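PDB 3ZHC: phytase from Citrobacter braakii, which belongs to branch 2 of the histidine phosphatase superfamily and is built round a mixed beta sheet flanked by helices. Local coordinates for residues 28-36 / 84-93; 398-406 / 414-422. The protein carries 2 engineered substitutions. All blocks are in the same frame, centred on the assembly; numbering follows the deposited sequence. Where two conformers were deposited one is given.

Interaction 1: residues 28-36 / 84-93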
ATOM      1  N   MET B  28     -18.354  14.446 -24.327  1.00 30.70           N
ATOM      2  CA  MET B  28     -17.570  13.207 -24.552  1.00 30.52           C
ATOM      3  C   MET B  28     -18.509  12.050 -24.798  1.00 29.96           C
ATOM      4  O   MET B  28     -19.354  11.773 -23.962  1.00 30.10           O
ATOM      5  CB  MET B  28     -16.684  12.908 -23.338  1.00 30.76           C
ATOM      6  CG  MET B  28     -15.543  13.905 -23.133  1.00 31.49           C
ATOM      7  SD  MET B  28     -14.163  13.685 -24.289  1.00 33.48           S
ATOM      8  CE  MET B  28     -13.387  12.255 -23.622  1.00 32.72           C
ATOM      9  N   LYS B  29     -18.351  11.376 -25.950  1.00 29.29           N
ATOM     10  CA  LYS B  29     -19.180  10.246 -26.347  1.00 28.76           C
ATOM     11  C   LYS B  29     -18.361   8.938 -26.368  1.00 28.09           C
ATOM     12  O   LYS B  29     -17.286   8.882 -26.982  1.00 28.11           O
ATOM     13  CB  LYS B  29     -19.766  10.491 -27.743  1.00 28.80           C
ATOM     14  CG  LYS B  29     -20.803   9.429 -28.194  1.00 29.32           C
ATOM     15  CD  LYS B  29     -20.973   9.375 -29.711  1.00 29.96           C
ATOM     16  CE  LYS B  29     -21.816   8.154 -30.120  1.00 30.35           C
ATOM     17  NZ  LYS B  29     -21.815   7.917 -31.594  1.00 30.92           N
ATOM     18  N   LEU B  30     -18.887   7.898 -25.705  1.00 27.21           N
ATOM     19  CA  LEU B  30     -18.262   6.565 -25.671  1.00 26.50           C
ATOM     20  C   LEU B  30     -18.571   5.842 -26.962  1.00 25.88           C
ATOM     21  O   LEU B  30     -19.738   5.622 -27.277  1.00 25.73           O
ATOM     22  CB  LEU B  30     -18.782   5.748 -24.477  1.00 26.48           C
ATOM     23  CG  LEU B  30     -18.111   4.406 -24.155  1.00 26.18           C
ATOM     24  CD1 LEU B  30     -16.664   4.608 -23.788  1.00 25.96           C
ATOM     25  CD2 LEU B  30     -18.840   3.720 -23.023  1.00 26.04           C
ATOM     26  N   GLU B  31     -17.526   5.466 -27.712  1.00 25.16           N
ATOM     27  CA  GLU B  31     -17.693   4.800 -29.027  1.00 24.66           C
ATOM     28  C   GLU B  31     -17.330   3.311 -29.053  1.00 23.84           C
ATOM     29  O   GLU B  31     -17.964   2.555 -29.777  1.00 23.67           O
ATOM     30  CB  GLU B  31     -16.905   5.564 -30.111  1.00 24.82           C
ATOM     31  CG  GLU B  31     -17.631   6.854 -30.601  1.00 25.68           C
ATOM     32  CD  GLU B  31     -17.010   7.459 -31.868  1.00 26.91           C
ATOM     33  OE1 GLU B  31     -15.758   7.375 -32.052  1.00 27.18           O
ATOM     34  OE2 GLU B  31     -17.784   8.029 -32.683  1.00 28.00           O
ATOM     35  N   ARG B  32     -16.309   2.909 -28.277  1.00 22.86           N
ATOM     36  CA  ARG B  32     -15.835   1.508 -28.229  1.00 22.16           C
ATOM     37  C   ARG B  32     -15.258   1.129 -26.871  1.00 21.28           C
ATOM     38  O   ARG B  32     -14.698   1.975 -26.180  1.00 21.18           O
ATOM     39  CB  ARG B  32     -14.740   1.258 -29.268  1.00 22.20           C
ATOM     40  CG  ARG B  32     -15.076   1.623 -30.670  1.00 22.64           C
ATOM     41  CD  ARG B  32     -13.974   1.269 -31.583  1.00 23.24           C
ATOM     42  NE  ARG B  32     -14.224   1.718 -32.953  1.00 23.88           N
ATOM     43  CZ  ARG B  32     -13.385   1.532 -33.979  1.00 24.60           C
ATOM     44  NH1 ARG B  32     -12.214   0.893 -33.812  1.00 24.57           N
ATOM     45  NH2 ARG B  32     -13.714   1.987 -35.195  1.00 25.30           N
ATOM     46  N   VAL B  33     -15.402  -0.148 -26.502  1.00 20.29           N
ATOM     47  CA  VAL B  33     -14.824  -0.688 -25.267  1.00 19.59           C
ATOM     48  C   VAL B  33     -14.189  -2.060 -25.512  1.00 18.74           C
ATOM     49  O   VAL B  33     -14.714  -2.876 -26.251  1.00 18.54           O
ATOM     50  CB  VAL B  33     -15.873  -0.784 -24.092  1.00 19.68           C
ATOM     51  CG1 VAL B  33     -15.254  -1.430 -22.817  1.00 19.43           C
ATOM     52  CG2 VAL B  33     -16.440   0.588 -23.752  1.00 19.77           C
ATOM     53  N   VAL B  34     -13.040  -2.281 -24.894  1.00 17.87           N
ATOM     54  CA  VAL B  34     -12.419  -3.591 -24.858  1.00 17.10           C
ATOM     55  C   VAL B  34     -12.270  -3.917 -23.395  1.00 16.47           C
ATOM     56  O   VAL B  34     -11.774  -3.100 -22.639  1.00 16.39           O
ATOM     57  CB  VAL B  34     -11.062  -3.646 -25.558  1.00 17.20           C
ATOM     58  CG1 VAL B  34     -10.462  -5.075 -25.463  1.00 17.01           C
ATOM     59  CG2 VAL B  34     -11.189  -3.242 -27.003  1.00 17.04           C
ATOM     60  N   ILE B  35     -12.724  -5.113 -23.003  1.00 15.77           N
ATOM     61  CA  ILE B  35     -12.593  -5.612 -21.645  1.00 15.07           C
ATOM     62  C   ILE B  35     -11.731  -6.847 -21.677  1.00 14.53           C
ATOM     63  O   ILE B  35     -12.023  -7.771 -22.438  1.00 14.45           O
ATOM     64  CB  ILE B  35     -13.965  -5.968 -21.021  1.00 15.06           C
ATOM     65  CG1 ILE B  35     -14.844  -4.724 -20.894  1.00 14.82           C
ATOM     66  CG2 ILE B  35     -13.787  -6.636 -19.622  1.00 14.91           C
ATOM     67  CD1 ILE B  35     -16.296  -5.008 -20.378  1.00 14.50           C
ATOM     68  N   VAL B  36     -10.656  -6.858 -20.874  1.00 13.80           N
ATOM     69  CA  VAL B  36      -9.875  -8.066 -20.630  1.00 13.37           C
ATOM     70  C   VAL B  36     -10.270  -8.480 -19.210  1.00 13.04           C
ATOM     71  O   VAL B  36      -9.938  -7.786 -18.235  1.00 13.00           O
ATOM     72  CB  VAL B  36      -8.374  -7.853 -20.722  1.00 13.31           C
ATOM     73  CG1 VAL B  36      -7.655  -9.147 -20.426  1.00 12.91           C
ATOM     74  CG2 VAL B  36      -7.995  -7.362 -22.087  1.00 13.31           C
ATOM     75  N   GLN B  84     -22.524  -3.680 -16.383  1.00 22.85           N
ATOM     76  CA  GLN B  84     -21.940  -3.139 -17.622  1.00 23.22           C
ATOM     77  C   GLN B  84     -23.006  -2.849 -18.699  1.00 23.71           C
ATOM     78  O   GLN B  84     -22.869  -1.864 -19.431  1.00 23.82           O
ATOM     79  CB  GLN B  84     -20.819  -4.054 -18.177  1.00 23.18           C
ATOM     80  CG  GLN B  84     -19.514  -4.162 -17.284  1.00 22.93           C
ATOM     81  CD  GLN B  84     -18.665  -2.880 -17.219  1.00 22.82           C
ATOM     82  OE1 GLN B  84     -19.179  -1.769 -17.180  1.00 22.71           O
ATOM     83  NE2 GLN B  84     -17.360  -3.053 -17.190  1.00 22.97           N
ATOM     84  N   ARG B  85     -24.051  -3.693 -18.787  1.00 24.21           N
ATOM     85  CA  ARG B  85     -25.203  -3.433 -19.688  1.00 24.74           C
ATOM     86  C   ARG B  85     -25.829  -2.067 -19.370  1.00 24.80           C
ATOM     87  O   ARG B  85     -26.005  -1.248 -20.256  1.00 24.64           O
ATOM     88  CB  ARG B  85     -26.271  -4.529 -19.560  1.00 24.96           C
ATOM     89  CG  ARG B  85     -27.541  -4.347 -20.457  1.00 26.11           C
ATOM     90  CD  ARG B  85     -28.730  -5.186 -19.930  1.00 27.71           C
ATOM     91  NE  ARG B  85     -29.970  -4.880 -20.660  1.00 29.09           N
ATOM     92  CZ  ARG B  85     -30.317  -5.377 -21.869  1.00 30.47           C
ATOM     93  NH1 ARG B  85     -29.515  -6.239 -22.545  1.00 30.93           N
ATOM     94  NH2 ARG B  85     -31.488  -5.008 -22.424  1.00 31.00           N
ATOM     95  N   LEU B  86     -26.151  -1.855 -18.088  1.00 25.07           N
ATOM     96  CA  LEU B  86     -26.762  -0.593 -17.606  1.00 25.31           C
ATOM     97  C   LEU B  86     -25.845   0.604 -17.814  1.00 25.72           C
ATOM     98  O   LEU B  86     -26.298   1.668 -18.247  1.00 25.64           O
ATOM     99  CB  LEU B  86     -27.147  -0.703 -16.119  1.00 25.19           C
ATOM    100  CG  LEU B  86     -28.244  -1.732 -15.776  1.00 25.05           C
ATOM    101  CD1 LEU B  86     -28.246  -2.081 -14.306  1.00 24.42           C
ATOM    102  CD2 LEU B  86     -29.645  -1.226 -16.242  1.00 24.63           C
ATOM    103  N   TRP B  87     -24.554   0.429 -17.512  1.00 26.33           N
ATOM    104  CA  TRP B  87     -23.581   1.517 -17.645  1.00 26.80           C
ATOM    105  C   TRP B  87     -23.320   1.863 -19.124  1.00 27.05           C
ATOM    106  O   TRP B  87     -23.352   3.035 -19.485  1.00 26.97           O
ATOM    107  CB  TRP B  87     -22.267   1.195 -16.916  1.00 26.88           C
ATOM    108  CG  TRP B  87     -21.422   2.391 -16.776  1.00 27.50           C
ATOM    109  CD1 TRP B  87     -21.593   3.423 -15.877  1.00 28.12           C
ATOM    110  CD2 TRP B  87     -20.280   2.718 -17.547  1.00 27.85           C
ATOM    111  NE1 TRP B  87     -20.619   4.363 -16.050  1.00 28.39           N
ATOM    112  CE2 TRP B  87     -19.794   3.960 -17.070  1.00 28.22           C
ATOM    113  CE3 TRP B  87     -19.609   2.085 -18.598  1.00 28.31           C
ATOM    114  CZ2 TRP B  87     -18.666   4.579 -17.609  1.00 28.55           C
ATOM    115  CZ3 TRP B  87     -18.480   2.701 -19.141  1.00 28.53           C
ATOM    116  CH2 TRP B  87     -18.021   3.937 -18.645  1.00 28.82           C
ATOM    117  N   PHE B  88     -23.071   0.849 -19.960  1.00 27.45           N
ATOM    118  CA  PHE B  88     -22.852   1.079 -21.417  1.00 27.87           C
ATOM    119  C   PHE B  88     -24.097   1.660 -22.133  1.00 28.14           C
ATOM    120  O   PHE B  88     -23.961   2.436 -23.093  1.00 28.02           O
ATOM    121  CB  PHE B  88     -22.390  -0.200 -22.152  1.00 27.85           C
ATOM    122  CG  PHE B  88     -20.991  -0.697 -21.760  1.00 28.30           C
ATOM    123  CD1 PHE B  88     -19.918   0.196 -21.519  1.00 28.72           C
ATOM    124  CD2 PHE B  88     -20.742  -2.071 -21.662  1.00 28.78           C
ATOM    125  CE1 PHE B  88     -18.639  -0.287 -21.168  1.00 29.05           C
ATOM    126  CE2 PHE B  88     -19.465  -2.557 -21.314  1.00 29.13           C
ATOM    127  CZ  PHE B  88     -18.414  -1.663 -21.065  1.00 29.13           C
ATOM    128  N   THR B  89     -25.288   1.279 -21.660  1.00 28.55           N
ATOM    129  CA  THR B  89     -26.557   1.788 -22.205  1.00 28.87           C
ATOM    130  C   THR B  89     -26.779   3.259 -21.812  1.00 29.22           C
ATOM    131  O   THR B  89     -27.229   4.049 -22.640  1.00 29.31           O
ATOM    132  CB  THR B  89     -27.775   0.882 -21.787  1.00 28.90           C
ATOM    133  OG1 THR B  89     -27.602  -0.434 -22.330  1.00 28.57           O
ATOM    134  CG2 THR B  89     -29.104   1.460 -22.284  1.00 28.97           C
ATOM    135  N   SER B  90     -26.454   3.618 -20.561  1.00 29.65           N
ATOM    136  CA  SER B  90     -26.601   5.008 -20.083  1.00 30.07           C
ATOM    137  C   SER B  90     -25.668   6.000 -20.810  1.00 30.46           C
ATOM    138  O   SER B  90     -25.990   7.180 -20.907  1.00 30.42           O
ATOM    139  CB  SER B  90     -26.361   5.105 -18.575  1.00 30.03           C
ATOM    140  OG  SER B  90     -24.994   4.927 -18.267  1.00 30.31           O
ATOM    141  N   LYS B  91     -24.520   5.502 -21.293  1.00 30.99           N
ATOM    142  CA  LYS B  91     -23.559   6.309 -22.068  1.00 31.45           C
ATOM    143  C   LYS B  91     -23.810   6.238 -23.584  1.00 31.79           C
ATOM    144  O   LYS B  91     -23.103   6.889 -24.340  1.00 31.93           O
ATOM    145  CB  LYS B  91     -22.110   5.869 -21.770  1.00 31.54           C
ATOM    146  CG  LYS B  91     -21.707   5.868 -20.285  1.00 31.68           C
ATOM    147  CD  LYS B  91     -21.786   7.220 -19.653  1.00 32.10           C
ATOM    148  CE  LYS B  91     -21.434   7.147 -18.180  1.00 32.29           C
ATOM    149  NZ  LYS B  91     -21.758   8.414 -17.495  1.00 32.65           N
ATOM    150  N   GLY B  92     -24.806   5.453 -24.019  1.00 32.26           N
ATOM    151  CA  GLY B  92     -25.149   5.321 -25.442  1.00 32.70           C
ATOM    152  C   GLY B  92     -24.314   4.353 -26.280  1.00 33.13           C
ATOM    153  O   GLY B  92     -24.483   4.309 -27.499  1.00 33.29           O
ATOM    154  N   LEU B  93     -23.414   3.578 -25.645  1.00 33.59           N
ATOM    155  CA  LEU B  93     -22.566   2.598 -26.370  1.00 33.87           C
ATOM    156  C   LEU B  93     -23.415   1.502 -26.997  1.00 34.15           C
ATOM    157  O   LEU B  93     -23.203   1.129 -28.151  1.00 34.20           O
ATOM    158  CB  LEU B  93     -21.526   1.980 -25.431  1.00 33.92           C
ATOM    159  CG  LEU B  93     -20.509   1.003 -26.044  1.00 33.92           C
ATOM    160  CD1 LEU B  93     -19.576   1.744 -26.978  1.00 33.85           C
ATOM    161  CD2 LEU B  93     -19.729   0.296 -24.965  1.00 33.99           C
TER
HETATM  162  O   HOH W   1     -22.244   6.598 -26.906  1.00 24.85           O
HETATM  163  O   HOH W   2     -21.204   8.707 -23.718  1.00 39.78           O

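Interaction 2: residues 398-406 / 414-422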
ATOM      1  N   LEU B 398      -7.460   4.045 -13.701  1.00 28.09           N
ATOM      2  CA  LEU B 398      -6.049   3.738 -13.952  1.00 28.26           C
ATOM      3  C   LEU B 398      -5.408   4.871 -14.771  1.00 28.68           C
ATOM      4  O   LEU B 398      -6.087   5.517 -15.608  1.00 28.47           O
ATOM      5  CB  LEU B 398      -5.891   2.389 -14.652  1.00 28.15           C
ATOM      6  CG  LEU B 398      -6.540   1.196 -13.925  1.00 27.73           C
ATOM      7  CD1 LEU B 398      -6.294  -0.043 -14.699  1.00 27.48           C
ATOM      8  CD2 LEU B 398      -6.024   1.030 -12.482  1.00 27.04           C
ATOM      9  N   LYS B 399      -4.106   5.091 -14.522  1.00 29.08           N
ATOM     10  CA  LYS B 399      -3.343   6.165 -15.155  0.50 29.34           C
ATOM     11  C   LYS B 399      -2.213   5.605 -16.042  1.00 29.56           C
ATOM     12  O   LYS B 399      -1.287   4.934 -15.540  1.00 29.45           O
ATOM     13  CB  LYS B 399      -2.756   7.094 -14.087  0.50 29.35           C
ATOM     14  CG  LYS B 399      -3.766   7.599 -13.015  0.50 29.48           C
ATOM     15  CD  LYS B 399      -4.955   8.344 -13.608  0.50 29.57           C
ATOM     16  CE  LYS B 399      -5.938   8.784 -12.503  0.50 29.74           C
ATOM     17  NZ  LYS B 399      -7.140   9.502 -13.044  0.50 29.83           N
ATOM     18  N   LEU B 400      -2.298   5.880 -17.355  1.00 30.12           N
ATOM     19  CA  LEU B 400      -1.264   5.519 -18.320  1.00 30.73           C
ATOM     20  C   LEU B 400      -0.381   6.758 -18.412  1.00 31.33           C
ATOM     21  O   LEU B 400      -0.561   7.597 -19.298  1.00 31.43           O
ATOM     22  CB  LEU B 400      -1.848   5.135 -19.693  1.00 30.72           C
ATOM     23  CG  LEU B 400      -2.250   3.698 -19.929  1.00 30.61           C
ATOM     24  CD1 LEU B 400      -2.984   3.574 -21.252  1.00 30.32           C
ATOM     25  CD2 LEU B 400      -1.017   2.807 -19.911  1.00 30.45           C
ATOM     26  N   ILE B 401       0.574   6.854 -17.485  1.00 32.07           N
ATOM     27  CA  ILE B 401       1.468   8.031 -17.346  1.00 32.67           C
ATOM     28  C   ILE B 401       2.419   8.249 -18.556  1.00 33.15           C
ATOM     29  O   ILE B 401       2.687   9.397 -18.940  1.00 33.24           O
ATOM     30  CB  ILE B 401       2.307   7.940 -16.042  1.00 32.72           C
ATOM     31  CG1 ILE B 401       1.401   7.944 -14.801  1.00 32.83           C
ATOM     32  CG2 ILE B 401       3.296   9.095 -15.939  1.00 33.01           C
ATOM     33  CD1 ILE B 401       2.142   7.632 -13.537  1.00 33.18           C
ATOM     34  N   ALA B 402       2.908   7.149 -19.141  1.00 33.72           N
ATOM     35  CA  ALA B 402       3.852   7.192 -20.289  1.00 34.13           C
ATOM     36  C   ALA B 402       3.316   7.866 -21.577  1.00 34.56           C
ATOM     37  O   ALA B 402       4.119   8.223 -22.454  1.00 34.65           O
ATOM     38  CB  ALA B 402       4.343   5.776 -20.619  1.00 34.21           C
ATOM     39  N   CYS B 403       1.979   8.026 -21.696  1.00 34.99           N
ATOM     40  CA  CYS B 403       1.357   8.690 -22.867  1.00 35.30           C
ATOM     41  C   CYS B 403       1.867  10.106 -23.065  1.00 35.78           C
ATOM     42  O   CYS B 403       2.045  10.845 -22.097  1.00 35.85           O
ATOM     43  CB  CYS B 403      -0.177   8.732 -22.742  1.00 35.17           C
ATOM     44  SG  CYS B 403      -0.998   7.192 -23.073  1.00 34.79           S
ATOM     45  N   GLU B 404       2.094  10.474 -24.325  1.00 36.40           N
ATOM     46  CA  GLU B 404       2.595  11.808 -24.679  1.00 36.93           C
ATOM     47  C   GLU B 404       1.512  12.863 -24.522  1.00 37.23           C
ATOM     48  O   GLU B 404       1.693  13.843 -23.800  1.00 37.40           O
ATOM     49  CB  GLU B 404       3.093  11.834 -26.123  1.00 37.06           C
ATOM     50  CG  GLU B 404       4.270  10.935 -26.423  1.00 37.65           C
ATOM     51  CD  GLU B 404       5.610  11.568 -26.113  1.00 38.50           C
ATOM     52  OE1 GLU B 404       5.781  12.101 -24.987  1.00 39.16           O
ATOM     53  OE2 GLU B 404       6.503  11.526 -27.006  1.00 39.06           O
ATOM     54  N   GLU B 405       0.386  12.638 -25.210  1.00 37.52           N
ATOM     55  CA  GLU B 405      -0.733  13.567 -25.250  1.00 37.77           C
ATOM     56  C   GLU B 405      -1.824  13.108 -24.279  1.00 37.89           C
ATOM     57  O   GLU B 405      -2.327  11.979 -24.404  1.00 37.85           O
ATOM     58  CB  GLU B 405      -1.310  13.634 -26.675  1.00 37.87           C
ATOM     59  CG  GLU B 405      -0.266  13.845 -27.827  1.00 38.31           C
ATOM     60  CD  GLU B 405      -0.707  13.188 -29.165  1.00 39.02           C
ATOM     61  OE1 GLU B 405      -1.818  13.500 -29.672  1.00 39.39           O
ATOM     62  OE2 GLU B 405       0.066  12.341 -29.690  1.00 39.47           O
ATOM     63  N   LYS B 406      -2.182  13.979 -23.321  1.00 38.02           N
ATOM     64  CA  LYS B 406      -3.245  13.716 -22.332  1.00 38.17           C
ATOM     65  C   LYS B 406      -4.375  14.770 -22.369  1.00 38.16           C
ATOM     66  O   LYS B 406      -4.152  15.916 -22.754  1.00 38.19           O
ATOM     67  CB  LYS B 406      -2.684  13.689 -20.882  1.00 38.26           C
ATOM     68  CG  LYS B 406      -2.290  12.313 -20.289  1.00 38.56           C
ATOM     69  CD  LYS B 406      -0.899  11.842 -20.682  1.00 39.12           C
ATOM     70  CE  LYS B 406      -0.338  10.838 -19.637  1.00 39.42           C
ATOM     71  NZ  LYS B 406       0.077  11.511 -18.314  1.00 39.54           N
ATOM     72  N   LEU B 414      -5.719   8.772 -28.652  1.00 29.38           N
ATOM     73  CA  LEU B 414      -5.755   7.488 -29.370  1.00 28.79           C
ATOM     74  C   LEU B 414      -4.369   7.090 -29.954  1.00 28.17           C
ATOM     75  O   LEU B 414      -3.934   5.937 -29.773  1.00 28.13           O
ATOM     76  CB  LEU B 414      -6.823   7.517 -30.474  1.00 28.75           C
ATOM     77  CG  LEU B 414      -7.142   6.205 -31.194  1.00 28.80           C
ATOM     78  CD1 LEU B 414      -7.723   5.173 -30.229  1.00 28.69           C
ATOM     79  CD2 LEU B 414      -8.095   6.470 -32.334  1.00 28.72           C
ATOM     80  N   LYS B 415      -3.687   8.036 -30.629  1.00 27.59           N
ATOM     81  CA  LYS B 415      -2.364   7.753 -31.227  0.50 27.34           C
ATOM     82  C   LYS B 415      -1.278   7.572 -30.147  1.00 27.02           C
ATOM     83  O   LYS B 415      -0.388   6.769 -30.313  1.00 26.92           O
ATOM     84  CB  LYS B 415      -1.967   8.831 -32.254  0.50 27.38           C
ATOM     85  CG  LYS B 415      -2.854   8.824 -33.516  0.50 27.57           C
ATOM     86  CD  LYS B 415      -2.270   9.680 -34.656  0.50 27.79           C
ATOM     87  CE  LYS B 415      -2.110  11.140 -34.247  0.50 27.93           C
ATOM     88  NZ  LYS B 415      -1.528  11.976 -35.343  0.50 28.16           N
ATOM     89  N   SER B 416      -1.379   8.340 -29.042  1.00 26.52           N
ATOM     90  CA  SER B 416      -0.445   8.192 -27.891  1.00 26.17           C
ATOM     91  C   SER B 416      -0.603   6.814 -27.243  1.00 25.76           C
ATOM     92  O   SER B 416       0.385   6.196 -26.845  1.00 25.62           O
ATOM     93  CB  SER B 416      -0.652   9.275 -26.812  1.00 26.13           C
ATOM     94  OG  SER B 416      -0.088  10.503 -27.183  1.00 26.44           O
ATOM     95  N   PHE B 417      -1.861   6.353 -27.131  1.00 25.35           N
ATOM     96  CA  PHE B 417      -2.156   5.021 -26.607  1.00 25.06           C
ATOM     97  C   PHE B 417      -1.557   3.957 -27.522  1.00 24.87           C
ATOM     98  O   PHE B 417      -0.841   3.070 -27.053  1.00 24.82           O
ATOM     99  CB  PHE B 417      -3.679   4.796 -26.440  1.00 25.01           C
ATOM    100  CG  PHE B 417      -4.035   3.418 -25.942  1.00 24.64           C
ATOM    101  CD1 PHE B 417      -3.839   3.080 -24.597  1.00 24.29           C
ATOM    102  CD2 PHE B 417      -4.556   2.451 -26.812  1.00 24.20           C
ATOM    103  CE1 PHE B 417      -4.160   1.789 -24.114  1.00 24.22           C
ATOM    104  CE2 PHE B 417      -4.881   1.160 -26.342  1.00 24.25           C
ATOM    105  CZ  PHE B 417      -4.680   0.833 -24.985  1.00 24.02           C
ATOM    106  N   SER B 418      -1.850   4.062 -28.822  1.00 24.71           N
ATOM    107  CA  SER B 418      -1.340   3.110 -29.824  1.00 24.65           C
ATOM    108  C   SER B 418       0.197   3.094 -29.897  1.00 24.67           C
ATOM    109  O   SER B 418       0.794   2.038 -30.007  1.00 24.66           O
ATOM    110  CB  SER B 418      -1.921   3.418 -31.204  1.00 24.65           C
ATOM    111  OG  SER B 418      -1.590   2.408 -32.127  1.00 24.62           O
ATOM    112  N   ARG B 419       0.819   4.273 -29.829  1.00 24.66           N
ATOM    113  CA  ARG B 419       2.296   4.380 -29.887  1.00 24.73           C
ATOM    114  C   ARG B 419       2.992   3.803 -28.641  1.00 24.23           C
ATOM    115  O   ARG B 419       4.100   3.299 -28.741  1.00 24.07           O
ATOM    116  CB  ARG B 419       2.746   5.838 -30.190  1.00 24.99           C
ATOM    117  CG  ARG B 419       2.623   6.177 -31.712  1.00 26.27           C
ATOM    118  CD  ARG B 419       3.020   7.650 -32.085  1.00 28.16           C
ATOM    119  NE  ARG B 419       4.202   8.130 -31.329  1.00 29.68           N
ATOM    120  CZ  ARG B 419       4.177   8.939 -30.244  1.00 31.05           C
ATOM    121  NH1 ARG B 419       3.020   9.420 -29.728  1.00 31.59           N
ATOM    122  NH2 ARG B 419       5.336   9.282 -29.668  1.00 31.99           N
ATOM    123  N   LEU B 420       2.329   3.881 -27.488  1.00 23.77           N
ATOM    124  CA  LEU B 420       2.826   3.241 -26.250  1.00 23.44           C
ATOM    125  C   LEU B 420       2.827   1.722 -26.402  1.00 23.03           C
ATOM    126  O   LEU B 420       3.745   1.051 -25.925  1.00 22.92           O
ATOM    127  CB  LEU B 420       1.974   3.652 -25.062  1.00 23.49           C
ATOM    128  CG  LEU B 420       2.391   3.222 -23.667  1.00 23.66           C
ATOM    129  CD1 LEU B 420       3.816   3.659 -23.335  1.00 23.99           C
ATOM    130  CD2 LEU B 420       1.413   3.806 -22.683  1.00 23.89           C
ATOM    131  N   ILE B 421       1.789   1.194 -27.075  1.00 22.63           N
ATOM    132  CA  ILE B 421       1.685  -0.233 -27.389  1.00 22.39           C
ATOM    133  C   ILE B 421       2.807  -0.671 -28.348  1.00 22.38           C
ATOM    134  O   ILE B 421       3.347  -1.759 -28.195  1.00 22.26           O
ATOM    135  CB  ILE B 421       0.250  -0.616 -27.935  1.00 22.28           C
ATOM    136  CG1 ILE B 421      -0.766  -0.559 -26.789  1.00 22.09           C
ATOM    137  CG2 ILE B 421       0.236  -1.990 -28.588  1.00 21.94           C
ATOM    138  CD1 ILE B 421      -2.172  -0.946 -27.169  1.00 21.62           C
ATOM    139  N   LYS B 422       3.154   0.178 -29.322  1.00 22.41           N
ATOM    140  CA  LYS B 422       4.289  -0.112 -30.232  1.00 22.49           C
ATOM    141  C   LYS B 422       5.627  -0.204 -29.494  1.00 22.52           C
ATOM    142  O   LYS B 422       6.451  -1.068 -29.805  1.00 22.40           O
ATOM    143  CB  LYS B 422       4.439   0.954 -31.319  1.00 22.52           C
ATOM    144  CG  LYS B 422       3.270   1.143 -32.288  1.00 22.64           C
ATOM    145  CD  LYS B 422       2.793  -0.155 -32.918  1.00 22.69           C
ATOM    146  CE  LYS B 422       1.489  -0.618 -32.350  1.00 22.75           C
ATOM    147  NZ  LYS B 422       0.383   0.221 -32.901  1.00 22.60           N
TER
HETATM  148  O   HOH W   3       2.289   8.183 -26.206  1.00 33.33           O

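Interaction 1: residues 28-36 / 84-93
Val33 and Phe88 approach each other from opposite directions where the strand 28-36 faces the end of the helix that finishes at Ser90. CG2 of Val33 is 3.5 Å from Phe88 CE1 and equally close to Leu93 CD2, so one methyl touches both the ring and the leucine. CG1 points away from the backbone N (chi1 177°), which spreads both methyls against the ring. A branched valine suits this place, since it offers two methyls close to the backbone. Farther along the strand, Ile35 CD1 reaches the ring at its edge, 4.0 Å from Phe88 CZ. The same methyl touches Gln84, whose NE2 bonds to Glu353 OE1, so that its amide can be buried, while its OE1 lies above one face of the Phe88 ring, offset toward the rim. Leu318, on the neighbouring strand, also packs on Phe88.

Toward the start of the strand, Leu30 CD2 sits among Trp87, Phe88, Leu93 and CB of Lys91, 4.0 Å from Phe88 CD1. Leu93 CD1 presses on the backbone at Glu31 O, 3.3 Å away, beside the classic bulge that Glu31 and Arg32 form against Lys358. Gly92, with positive phi, ends the helix in a Schellman motif in which Leu93 N bonds to Phe88 O (2.8 Å), turning Leu93 back into the core.

The looser side lies at Lys91, whose O meets the strand through water alone: one molecule donates to it and to Leu30 O, another donates to it and accepts from Leu30 N. Lys91 itself is exposed, its CG lying over the Trp87 ring. With no direct hydrogen bond between the segments, apolar packing holds helix to sheet, and water satisfies the backbone at the margin.

Interaction 2: residues 398-406 / 414-422
Leu400 begins the contact by sending its two methyls to different partners on the helix: Leu400 CD1 comes in the ring plane to the edge of Phe417, 3.5 Å from Phe417 CD1, while CD2 rests on Leu420 CD2. A leucine fits because its fork can serve both at once. Just before this, the backbone N of Lys399 bonds to Gln61 of the second subunit. The chain then makes a type I turn from Leu400 to Cys403, and within it Ala402 CB lies 3.5 Å from Leu420 CD1, tighter than usual van der Waals contact; the short alanine side chain suits so close an approach. CG of Leu420 is anti to its own backbone N (chi1 -174°), which carries its methyls to Leu400 and Ala402.

Cys403 CB lies 4.1 Å from Ser416 CB, and its sulfur is joined to Cys412 in a disulfide, tying the loop to the residues that lead into the helix. Glu404 follows at the surface. Its backbone N gives a hydrogen bond to a water that donates in turn to Ser416 O. Its side chain crosses Arg419 with CG at the edge of the guanidinium, and OE2 makes a long salt bridge of 3.7 Å to Arg419 NH2.

Glu405 makes the direct polar contact. Its backbone N donates to Ser416 OG over 2.9 Å, fairly straight at 161°, and its carboxylate lies beside the same hydroxyl, which also bonds to Ser413 OG. Lys406 NZ bonds to Gln58 of the second subunit. The grip therefore grades from apolar packing at Leu400 and Ala402 to polar contacts at Glu404 and Glu405, with one buried serine hydroxyl as the hub and a long Glu404–Arg419 salt bridge at the surface.

Interaction 1 precedes interaction 2 along the chain, and their centres are 20 Å apart, with nearest atoms about 7 Å apart and not touching. The same mixed sheet connects them: strand 28-38 pairs with 353-361, which pairs with 366-375, and that strand in turn pairs with 394-398 and 412-413, the strands bordering the loop of interaction 2. Helix 71-90 packs on one face of strand 28-38, whereas Val34, pointing to the other side, meets helix 282-301, on which helix 414-424 also rests through Phe417. The two contacts thus attach helices to opposite faces of one sheet, one near the beginning of the chain and one near its end.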